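Side-chain contacts in GTP-binding protein (Pyrococcus horikoshii, PDB 1WXQ), which probably binds and hydrolyses nucleotide as an Obg-like P-loop GTPase carrying a TGS domain, although its cellular role is unknown: residues R352-K357 with D388-V393; K364-A369 with V378-E383; G144-G149 with S166-H171. All coordinates share one frame; numbering follows the deposited sequence.

How the contacts relate
Contacts 1 and 2 belong to one small unit, the TGS domain near the end of the chain, while contact 3 comes earlier, within the Obg-type GTPase region. In contact 1 helix 351-358 rests on strand 388-394; contact 2 lies between these two elements in sequence and joins strand 366-371 to the loop that leads back to the same sheet. Their centres are about 8 Å apart, and the two strands are neighbours in the sheet. Contact 3 brings two helices together about 35 Å from contact 1, centre to centre, with nearest atoms about 18 Å apart. Contacts 1 and 2 therefore describe one domain, and contact 3 a helical part of the GTPase region touching neither.

Contact 1: R352-K357 with D388-V393; sequences RDLAFK and DIVKIV
L354 and A355 of helix 351-358 pack onto V390 and I392 of strand 388-394, the helix-on-sheet interface of a beta-grasp domain. I392 meets both helix residues. Its CG1 lies beside the backbone N, anti to the carbonyl carbon (chi1 -61°), and the branch then runs on extended, so that CD1 is held out to the helix. There CD1 comes within 3.7 Å of A355 CA, touching the helix backbone itself as well as a side chain. The methyl of A355 meets the same branch, with A355 CB 4.0 Å from I392 CD1, while the other arm of the isoleucine reaches A355 CB through CG2 at 4.2 Å. The small side chain of A355 is consistent with the CA atoms of A355 and I392 being 6.9 Å apart.

L354 meets the same methyl, L354 CG lying 4.0 Å from I392 CD1, and the two side chains cross obliquely. One methyl of the leucine, L354 CD2, continues along the strand to V390, 4.2 Å from V390 CB. This is the layout of the ubiquitin-like fold to which TGS domains belong: a helix laid across a four-stranded mixed sheet, in which strand 388-394 runs between 319-325 and 366-371. The axes of segments 352-357 and 388-393 make an angle of 79°. V390 and I392 face the helix, whereas I389 and K391 point away from it. L354 also reaches V322 and P324 on the neighbouring strand 319-325 and F343 on strand 343-346, and V390 leans on A369 of strand 366-371. No hydrogen bond joins helix to strand across this apolar layer.

Contact 2: K364-A369 with V378-E383; sequences KGFLYA and VGEDYE
A369 and V378 are tied by a backbone bond in which V378 N donates to A369 O at 3.1 Å. The side chains add a loose apolar touch, A369 CB lying 4.4 Å from V378 CG1. Further along, E380 comes to the rim of the F366 ring. Its OE1 lies near the ring plane, 3.0 Å from F366 CE2, and the carboxylate is turned 72° against the ring. A bend at chi2 (82°) folds the glutamate back to this edge. A water adds a second link, donating to L367 O at 2.9 Å and only weakly to E380 OE1.

The other carboxylate oxygen, E380 OE2, forms a salt bridge with R352 NE, which probably steadies the group from helix 351-358. F366 itself packs on I392 and on the R352 side chain. With the ring cut back to the methyl of an alanine, I392 and R352 are likely to lose an aromatic neighbour, and E380 OE1 the ring edge it lies against. E380 sits within a type I turn, G379 to Y382, whose last residue lays its ring against V378 CG2 and bonds D388 OD2 through OH. Opposite V393, strand 366-371 carries a classic beta bulge at L367 and Y368. The contact joins this outermost strand to the loop leading to strand 388-394, within the beta-grasp sheet of the TGS domain.

Contact 3: G144-G149 with S166-H171; sequences GILSKG and SAIAEH
I145 and L146, near the end of helix 127-147, meet H171 and I168 of helix 164-171 in an all-helical part of the Obg-type GTPase region. The apolar component is the pair L146 and I168, whose side chains cross at about a right angle. L146 CD2 lies 3.9 Å from I168 CG2. Both residues are buried, and both also pack on F206 of helix 200-214; L146 adds L203 of that helix, and I168 adds V182 of helix 179-188, so the touch belongs to a core shared by several helices.

The aromatic component is a CH-pi contact. I145 CG2 approaches the H171 ring off-centre, 4.2 Å from the centroid and 29° off the ring normal. The nearest ring atom is H171 NE2, 3.8 Å from I145 CG2. The imidazole reaches across because CG of H171 stands opposite the backbone N about the first bond (chi1 -163°), which sends the ring out to the neighbouring helix.

Polar bonds lie within the two helices rather than across the pair. Within the first helix, K148 N bonds G144 O at 2.9 Å. The carbonyl of I145 meets the imidazole obliquely and without a hydrogen bond, I145 O lying 3.2 Å from H171 CE1.

Contact 1: R352-K357 with D388-V393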
loop_
_atom_site.group_PDB
_atom_site.type_symbol
_atom_site.label_atom_id
_atom_site.label_comp_id
_atom_site.label_asym_id
_atom_site.label_seq_id
_atom_site.Cartn_x
_atom_site.Cartn_y
_atom_site.Cartn_z
ATOM N N ARG A 352 -9.725 -20.925 -0.417
ATOM C CA ARG A 352 -10.857 -20.716 0.454
ATOM C C ARG A 352 -10.926 -19.259 0.875
ATOM O O ARG A 352 -11.992 -18.682 1.038
ATOM C CB ARG A 352 -10.691 -21.603 1.687
ATOM C CG ARG A 352 -11.810 -21.376 2.703
ATOM C CD ARG A 352 -11.524 -22.061 4.042
ATOM N NE ARG A 352 -11.410 -23.510 3.860
ATOM C CZ ARG A 352 -12.507 -24.253 4.096
ATOM N NH1 ARG A 352 -13.633 -23.673 4.476
ATOM N NH2 ARG A 352 -12.450 -25.583 3.958
ATOM N N ASP A 353 -9.763 -18.623 1.019
ATOM C CA ASP A 353 -9.714 -17.201 1.364
ATOM C C ASP A 353 -10.277 -16.427 0.191
ATOM O O ASP A 353 -10.941 -15.418 0.367
ATOM C CB ASP A 353 -8.274 -16.719 1.629
ATOM C CG ASP A 353 -7.692 -17.259 2.928
ATOM O OD1 ASP A 353 -8.393 -17.215 3.952
ATOM O OD2 ASP A 353 -6.525 -17.705 2.941
ATOM N N LEU A 354 -9.996 -16.892 -1.019
ATOM C CA LEU A 354 -10.508 -16.217 -2.208
ATOM C C LEU A 354 -12.032 -16.364 -2.263
ATOM O O LEU A 354 -12.720 -15.510 -2.808
ATOM C CB LEU A 354 -9.878 -16.797 -3.474
ATOM C CG LEU A 354 -10.553 -16.322 -4.757
ATOM C CD1 LEU A 354 -10.328 -14.812 -4.928
ATOM C CD2 LEU A 354 -10.021 -17.116 -5.947
ATOM N N ALA A 355 -12.550 -17.445 -1.684
ATOM C CA ALA A 355 -13.998 -17.683 -1.642
ATOM C C ALA A 355 -14.693 -16.621 -0.782
ATOM O O ALA A 355 -15.729 -16.078 -1.166
ATOM C CB ALA A 355 -14.294 -19.080 -1.075
ATOM N N PHE A 356 -14.110 -16.313 0.375
ATOM C CA PHE A 356 -14.708 -15.317 1.263
ATOM C C PHE A 356 -14.739 -13.919 0.669
ATOM O O PHE A 356 -15.684 -13.158 0.909
ATOM C CB PHE A 356 -14.006 -15.315 2.624
ATOM C CG PHE A 356 -14.481 -16.413 3.537
ATOM C CD1 PHE A 356 -15.746 -16.355 4.116
ATOM C CD2 PHE A 356 -13.680 -17.519 3.801
ATOM C CE1 PHE A 356 -16.201 -17.386 4.949
ATOM C CE2 PHE A 356 -14.131 -18.552 4.632
ATOM C CZ PHE A 356 -15.393 -18.481 5.203
ATOM N N LYS A 357 -13.726 -13.571 -0.113
ATOM C CA LYS A 357 -13.733 -12.260 -0.739
ATOM C C LYS A 357 -15.000 -12.126 -1.573
ATOM O O LYS A 357 -15.603 -11.057 -1.612
ATOM C CB LYS A 357 -12.502 -12.063 -1.631
ATOM C CG LYS A 357 -11.279 -11.607 -0.881
ATOM C CD LYS A 357 -11.583 -10.391 -0.021
ATOM C CE LYS A 357 -10.303 -9.813 0.569
ATOM N NZ LYS A 357 -9.348 -9.430 -0.519
ATOM N N ASP A 388 -3.066 -15.950 -10.506
ATOM C CA ASP A 388 -3.622 -17.293 -10.616
ATOM C C ASP A 388 -5.059 -17.276 -11.146
ATOM O O ASP A 388 -5.821 -16.342 -10.933
ATOM C CB ASP A 388 -3.571 -17.948 -9.236
ATOM C CG ASP A 388 -2.380 -18.896 -9.177
ATOM O OD1 ASP A 388 -1.656 -18.965 -10.171
ATOM O OD2 ASP A 388 -2.186 -19.540 -8.150
ATOM N N ILE A 389 -5.575 -18.283 -11.847
ATOM C CA ILE A 389 -6.968 -18.301 -12.298
ATOM C C ILE A 389 -7.540 -19.492 -11.527
ATOM O O ILE A 389 -6.972 -20.585 -11.562
ATOM C CB ILE A 389 -7.054 -18.515 -13.835
ATOM C CG1 ILE A 389 -6.184 -17.463 -14.542
ATOM C CG2 ILE A 389 -8.503 -18.366 -14.322
ATOM C CD1 ILE A 389 -6.037 -17.667 -16.027
ATOM N N VAL A 390 -8.651 -19.296 -10.826
ATOM C CA VAL A 390 -9.170 -20.378 -9.995
ATOM C C VAL A 390 -10.671 -20.663 -9.970
ATOM O O VAL A 390 -11.481 -19.750 -9.954
ATOM C CB VAL A 390 -8.695 -20.164 -8.529
ATOM C CG1 VAL A 390 -9.487 -21.046 -7.573
ATOM C CG2 VAL A 390 -7.213 -20.482 -8.421
ATOM N N LYS A 391 -11.016 -21.951 -9.951
ATOM C CA LYS A 391 -12.408 -22.398 -9.888
ATOM C C LYS A 391 -12.744 -22.830 -8.452
ATOM O O LYS A 391 -12.096 -23.714 -7.879
ATOM C CB LYS A 391 -12.642 -23.565 -10.864
ATOM C CG LYS A 391 -13.975 -24.334 -10.702
ATOM C CD LYS A 391 -15.363 -23.826 -11.098
ATOM C CE LYS A 391 -16.631 -24.505 -10.568
ATOM N NZ LYS A 391 -17.250 -25.652 -11.229
ATOM N N ILE A 392 -13.753 -22.189 -7.872
ATOM C CA ILE A 392 -14.173 -22.504 -6.513
ATOM C C ILE A 392 -15.393 -23.437 -6.488
ATOM O O ILE A 392 -16.392 -23.213 -7.175
ATOM C CB ILE A 392 -14.498 -21.216 -5.729
ATOM C CG1 ILE A 392 -13.245 -20.329 -5.655
ATOM C CG2 ILE A 392 -15.003 -21.569 -4.342
ATOM C CD1 ILE A 392 -13.475 -18.973 -5.021
ATOM N N VAL A 393 -15.291 -24.489 -5.685
ATOM C CA VAL A 393 -16.359 -25.461 -5.550
ATOM C C VAL A 393 -16.909 -25.411 -4.133
ATOM O O VAL A 393 -16.201 -25.722 -3.174
ATOM C CB VAL A 393 -15.838 -26.876 -5.839
ATOM C CG1 VAL A 393 -16.938 -27.896 -5.629
ATOM C CG2 VAL A 393 -15.319 -26.942 -7.257
#

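Contact 2: K364-A369 with V378-E383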
loop_
_atom_site.group_PDB
_atom_site.type_symbol
_atom_site.label_atom_id
_atom_site.label_comp_id
_atom_site.label_asym_id
_atom_site.label_seq_id
_atom_site.Cartn_x
_atom_site.Cartn_y
_atom_site.Cartn_z
ATOM N N LYS A 364 -17.952 -20.497 3.325
ATOM C CA LYS A 364 -18.420 -21.500 4.264
ATOM C C LYS A 364 -18.602 -22.863 3.615
ATOM O O LYS A 364 -18.073 -23.861 4.103
ATOM C CB LYS A 364 -19.725 -21.042 4.911
ATOM C CG LYS A 364 -19.530 -19.905 5.895
ATOM C CD LYS A 364 -18.514 -20.290 6.968
ATOM C CE LYS A 364 -18.531 -19.317 8.125
ATOM N NZ LYS A 364 -17.593 -19.736 9.195
ATOM N N GLY A 365 -19.345 -22.908 2.513
ATOM C CA GLY A 365 -19.568 -24.176 1.841
ATOM C C GLY A 365 -18.406 -24.643 0.983
ATOM O O GLY A 365 -18.592 -25.480 0.108
ATOM N N PHE A 366 -17.207 -24.117 1.239
ATOM C CA PHE A 366 -16.027 -24.472 0.454
ATOM C C PHE A 366 -15.690 -25.948 0.504
ATOM O O PHE A 366 -15.724 -26.572 1.561
ATOM C CB PHE A 366 -14.803 -23.669 0.921
ATOM C CG PHE A 366 -13.547 -23.957 0.131
ATOM C CD1 PHE A 366 -13.339 -23.363 -1.108
ATOM C CD2 PHE A 366 -12.587 -24.843 0.614
ATOM C CE1 PHE A 366 -12.196 -23.646 -1.857
ATOM C CE2 PHE A 366 -11.447 -25.129 -0.125
ATOM C CZ PHE A 366 -11.252 -24.529 -1.363
ATOM N N LEU A 367 -15.363 -26.510 -0.650
ATOM C CA LEU A 367 -14.983 -27.915 -0.703
ATOM C C LEU A 367 -13.556 -28.007 -1.236
ATOM O O LEU A 367 -12.685 -28.595 -0.599
ATOM C CB LEU A 367 -15.962 -28.712 -1.584
ATOM C CG LEU A 367 -17.403 -28.847 -1.063
ATOM C CD1 LEU A 367 -18.199 -29.776 -1.962
ATOM C CD2 LEU A 367 -17.381 -29.399 0.368
ATOM N N TYR A 368 -13.310 -27.405 -2.392
ATOM C CA TYR A 368 -11.979 -27.430 -2.979
ATOM C C TYR A 368 -11.909 -26.523 -4.191
ATOM O O TYR A 368 -12.926 -26.020 -4.662
ATOM C CB TYR A 368 -11.595 -28.862 -3.382
ATOM C CG TYR A 368 -12.428 -29.417 -4.510
ATOM C CD1 TYR A 368 -13.746 -29.819 -4.299
ATOM C CD2 TYR A 368 -11.914 -29.500 -5.800
ATOM C CE1 TYR A 368 -14.536 -30.285 -5.349
ATOM C CE2 TYR A 368 -12.694 -29.965 -6.860
ATOM C CZ TYR A 368 -14.004 -30.353 -6.630
ATOM O OH TYR A 368 -14.785 -30.784 -7.680
ATOM N N ALA A 369 -10.701 -26.321 -4.698
ATOM C CA ALA A 369 -10.510 -25.457 -5.862
ATOM C C ALA A 369 -9.710 -26.115 -6.974
ATOM O O ALA A 369 -9.007 -27.089 -6.760
ATOM C CB ALA A 369 -9.827 -24.147 -5.440
ATOM N N VAL A 378 -6.213 -28.372 -6.645
ATOM C CA VAL A 378 -5.211 -27.811 -5.754
ATOM C C VAL A 378 -5.392 -28.359 -4.332
ATOM O O VAL A 378 -6.387 -28.999 -4.011
ATOM C CB VAL A 378 -5.345 -26.251 -5.761
ATOM C CG1 VAL A 378 -5.865 -25.739 -4.440
ATOM C CG2 VAL A 378 -4.014 -25.629 -6.122
ATOM N N GLY A 379 -4.401 -28.097 -3.491
ATOM C CA GLY A 379 -4.474 -28.525 -2.105
ATOM C C GLY A 379 -5.248 -27.477 -1.322
ATOM O O GLY A 379 -5.429 -26.370 -1.814
ATOM N N GLU A 380 -5.696 -27.794 -0.116
ATOM C CA GLU A 380 -6.442 -26.823 0.670
ATOM C C GLU A 380 -5.525 -25.778 1.259
ATOM O O GLU A 380 -5.946 -24.685 1.633
ATOM C CB GLU A 380 -7.178 -27.533 1.797
ATOM C CG GLU A 380 -7.441 -26.648 2.990
ATOM C CD GLU A 380 -8.649 -25.779 2.799
ATOM O OE1 GLU A 380 -9.494 -26.156 1.959
ATOM O OE2 GLU A 380 -8.753 -24.735 3.485
ATOM N N ASP A 381 -4.262 -26.151 1.344
ATOM C CA ASP A 381 -3.243 -25.287 1.882
ATOM C C ASP A 381 -2.484 -24.590 0.766
ATOM O O ASP A 381 -1.452 -23.962 1.002
ATOM C CB ASP A 381 -2.285 -26.116 2.733
ATOM C CG ASP A 381 -2.981 -26.759 3.928
ATOM O OD1 ASP A 381 -3.550 -26.014 4.766
ATOM O OD2 ASP A 381 -2.973 -28.008 4.032
ATOM N N TYR A 382 -3.003 -24.700 -0.452
ATOM C CA TYR A 382 -2.378 -24.090 -1.615
ATOM C C TYR A 382 -2.271 -22.577 -1.503
ATOM O O TYR A 382 -3.240 -21.884 -1.193
ATOM C CB TYR A 382 -3.161 -24.440 -2.874
ATOM C CG TYR A 382 -2.644 -23.771 -4.130
ATOM C CD1 TYR A 382 -1.442 -24.166 -4.710
ATOM C CD2 TYR A 382 -3.366 -22.755 -4.748
ATOM C CE1 TYR A 382 -0.971 -23.570 -5.882
ATOM C CE2 TYR A 382 -2.909 -22.150 -5.918
ATOM C CZ TYR A 382 -1.712 -22.564 -6.481
ATOM O OH TYR A 382 -1.254 -21.974 -7.646
ATOM N N GLU A 383 -1.079 -22.070 -1.769
ATOM C CA GLU A 383 -0.870 -20.629 -1.700
ATOM C C GLU A 383 -1.099 -19.965 -3.058
ATOM O O GLU A 383 -0.445 -20.262 -4.049
ATOM C CB GLU A 383 0.569 -20.368 -1.248
ATOM C CG GLU A 383 0.973 -21.208 -0.036
ATOM C CD GLU A 383 2.475 -21.142 0.130
ATOM O OE1 GLU A 383 3.006 -20.045 0.236
ATOM O OE2 GLU A 383 3.108 -22.197 0.135
HETATM O O HOH W 1 -9.856 -28.806 -0.106
#

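Contact 3: G144-G149 with S166-H171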
loop_
_atom_site.group_PDB
_atom_site.type_symbol
_atom_site.label_atom_id
_atom_site.label_comp_id
_atom_site.label_asym_id
_atom_site.label_seq_id
_atom_site.Cartn_x
_atom_site.Cartn_y
_atom_site.Cartn_z
ATOM N N GLY A 144 0.898 7.231 22.336
ATOM C CA GLY A 144 0.078 7.952 23.278
ATOM C C GLY A 144 -1.233 7.223 23.515
ATOM O O GLY A 144 -1.739 7.216 24.631
ATOM N N ILE A 145 -1.790 6.603 22.475
ATOM C CA ILE A 145 -3.049 5.897 22.644
ATOM C C ILE A 145 -2.897 4.730 23.618
ATOM O O ILE A 145 -3.798 4.464 24.401
ATOM C CB ILE A 145 -3.599 5.405 21.305
ATOM C CG1 ILE A 145 -3.933 6.608 20.423
ATOM C CG2 ILE A 145 -4.848 4.567 21.532
ATOM C CD1 ILE A 145 -4.533 6.234 19.067
ATOM N N LEU A 146 -1.750 4.059 23.580
ATOM C CA LEU A 146 -1.467 2.940 24.482
ATOM C C LEU A 146 -1.083 3.415 25.884
ATOM O O LEU A 146 -1.617 2.945 26.882
ATOM C CB LEU A 146 -0.309 2.107 23.928
ATOM C CG LEU A 146 -0.572 1.374 22.614
ATOM C CD1 LEU A 146 0.734 1.005 21.960
ATOM C CD2 LEU A 146 -1.432 0.135 22.882
ATOM N N SER A 147 -0.136 4.348 25.929
ATOM C CA SER A 147 0.409 4.902 27.164
ATOM C C SER A 147 -0.629 5.612 28.034
ATOM O O SER A 147 -0.747 5.336 29.230
ATOM C CB SER A 147 1.553 5.852 26.798
ATOM O OG SER A 147 2.513 5.904 27.828
ATOM N N LYS A 148 -1.370 6.539 27.441
ATOM C CA LYS A 148 -2.421 7.250 28.171
ATOM C C LYS A 148 -3.453 6.257 28.709
ATOM O O LYS A 148 -4.109 5.543 27.942
ATOM C CB LYS A 148 -3.148 8.250 27.258
ATOM C CG LYS A 148 -2.312 9.417 26.813
ATOM C CD LYS A 148 -3.037 10.292 25.808
ATOM C CE LYS A 148 -2.029 11.099 25.009
ATOM N NZ LYS A 148 -2.680 12.017 24.046
ATOM N N GLY A 149 -3.607 6.223 30.025
ATOM C CA GLY A 149 -4.576 5.322 30.615
ATOM C C GLY A 149 -3.916 4.024 31.021
ATOM O O GLY A 149 -4.425 3.291 31.853
ATOM N N SER A 166 -5.771 -9.463 22.263
ATOM C CA SER A 166 -7.120 -9.006 21.918
ATOM C C SER A 166 -7.458 -7.644 22.495
ATOM O O SER A 166 -8.103 -6.829 21.843
ATOM C CB SER A 166 -8.174 -10.023 22.390
ATOM O OG SER A 166 -9.492 -9.486 22.280
ATOM N N ALA A 167 -7.026 -7.401 23.724
ATOM C CA ALA A 167 -7.303 -6.127 24.382
ATOM C C ALA A 167 -6.576 -4.961 23.710
ATOM O O ALA A 167 -7.152 -3.890 23.514
ATOM C CB ALA A 167 -6.919 -6.209 25.855
ATOM N N ILE A 168 -5.305 -5.152 23.378
ATOM C CA ILE A 168 -4.569 -4.081 22.706
ATOM C C ILE A 168 -5.189 -3.929 21.322
ATOM O O ILE A 168 -5.485 -2.815 20.880
ATOM C CB ILE A 168 -3.065 -4.410 22.576
ATOM C CG1 ILE A 168 -2.413 -4.436 23.959
ATOM C CG2 ILE A 168 -2.394 -3.405 21.690
ATOM C CD1 ILE A 168 -0.950 -4.846 23.944
ATOM N N ALA A 169 -5.419 -5.060 20.659
ATOM C CA ALA A 169 -6.018 -5.061 19.327
ATOM C C ALA A 169 -7.311 -4.269 19.290
ATOM O O ALA A 169 -7.524 -3.468 18.373
ATOM C CB ALA A 169 -6.268 -6.480 18.862
ATOM N N GLU A 170 -8.184 -4.483 20.266
ATOM C CA GLU A 170 -9.432 -3.726 20.278
ATOM C C GLU A 170 -9.116 -2.265 20.495
ATOM O O GLU A 170 -9.652 -1.392 19.814
ATOM C CB GLU A 170 -10.376 -4.170 21.405
ATOM C CG GLU A 170 -11.439 -3.096 21.727
ATOM C CD GLU A 170 -12.342 -3.445 22.896
ATOM O OE1 GLU A 170 -11.842 -4.022 23.893
ATOM O OE2 GLU A 170 -13.553 -3.121 22.816
ATOM N N HIS A 171 -8.246 -2.007 21.462
ATOM C CA HIS A 171 -7.877 -0.644 21.783
ATOM C C HIS A 171 -7.292 0.104 20.602
ATOM O O HIS A 171 -7.475 1.309 20.502
ATOM C CB HIS A 171 -6.904 -0.613 22.967
ATOM C CG HIS A 171 -6.794 0.729 23.617
ATOM N ND1 HIS A 171 -5.902 0.994 24.632
ATOM C CD2 HIS A 171 -7.443 1.893 23.377
ATOM C CE1 HIS A 171 -6.003 2.261 24.987
ATOM N NE2 HIS A 171 -6.931 2.831 24.240
#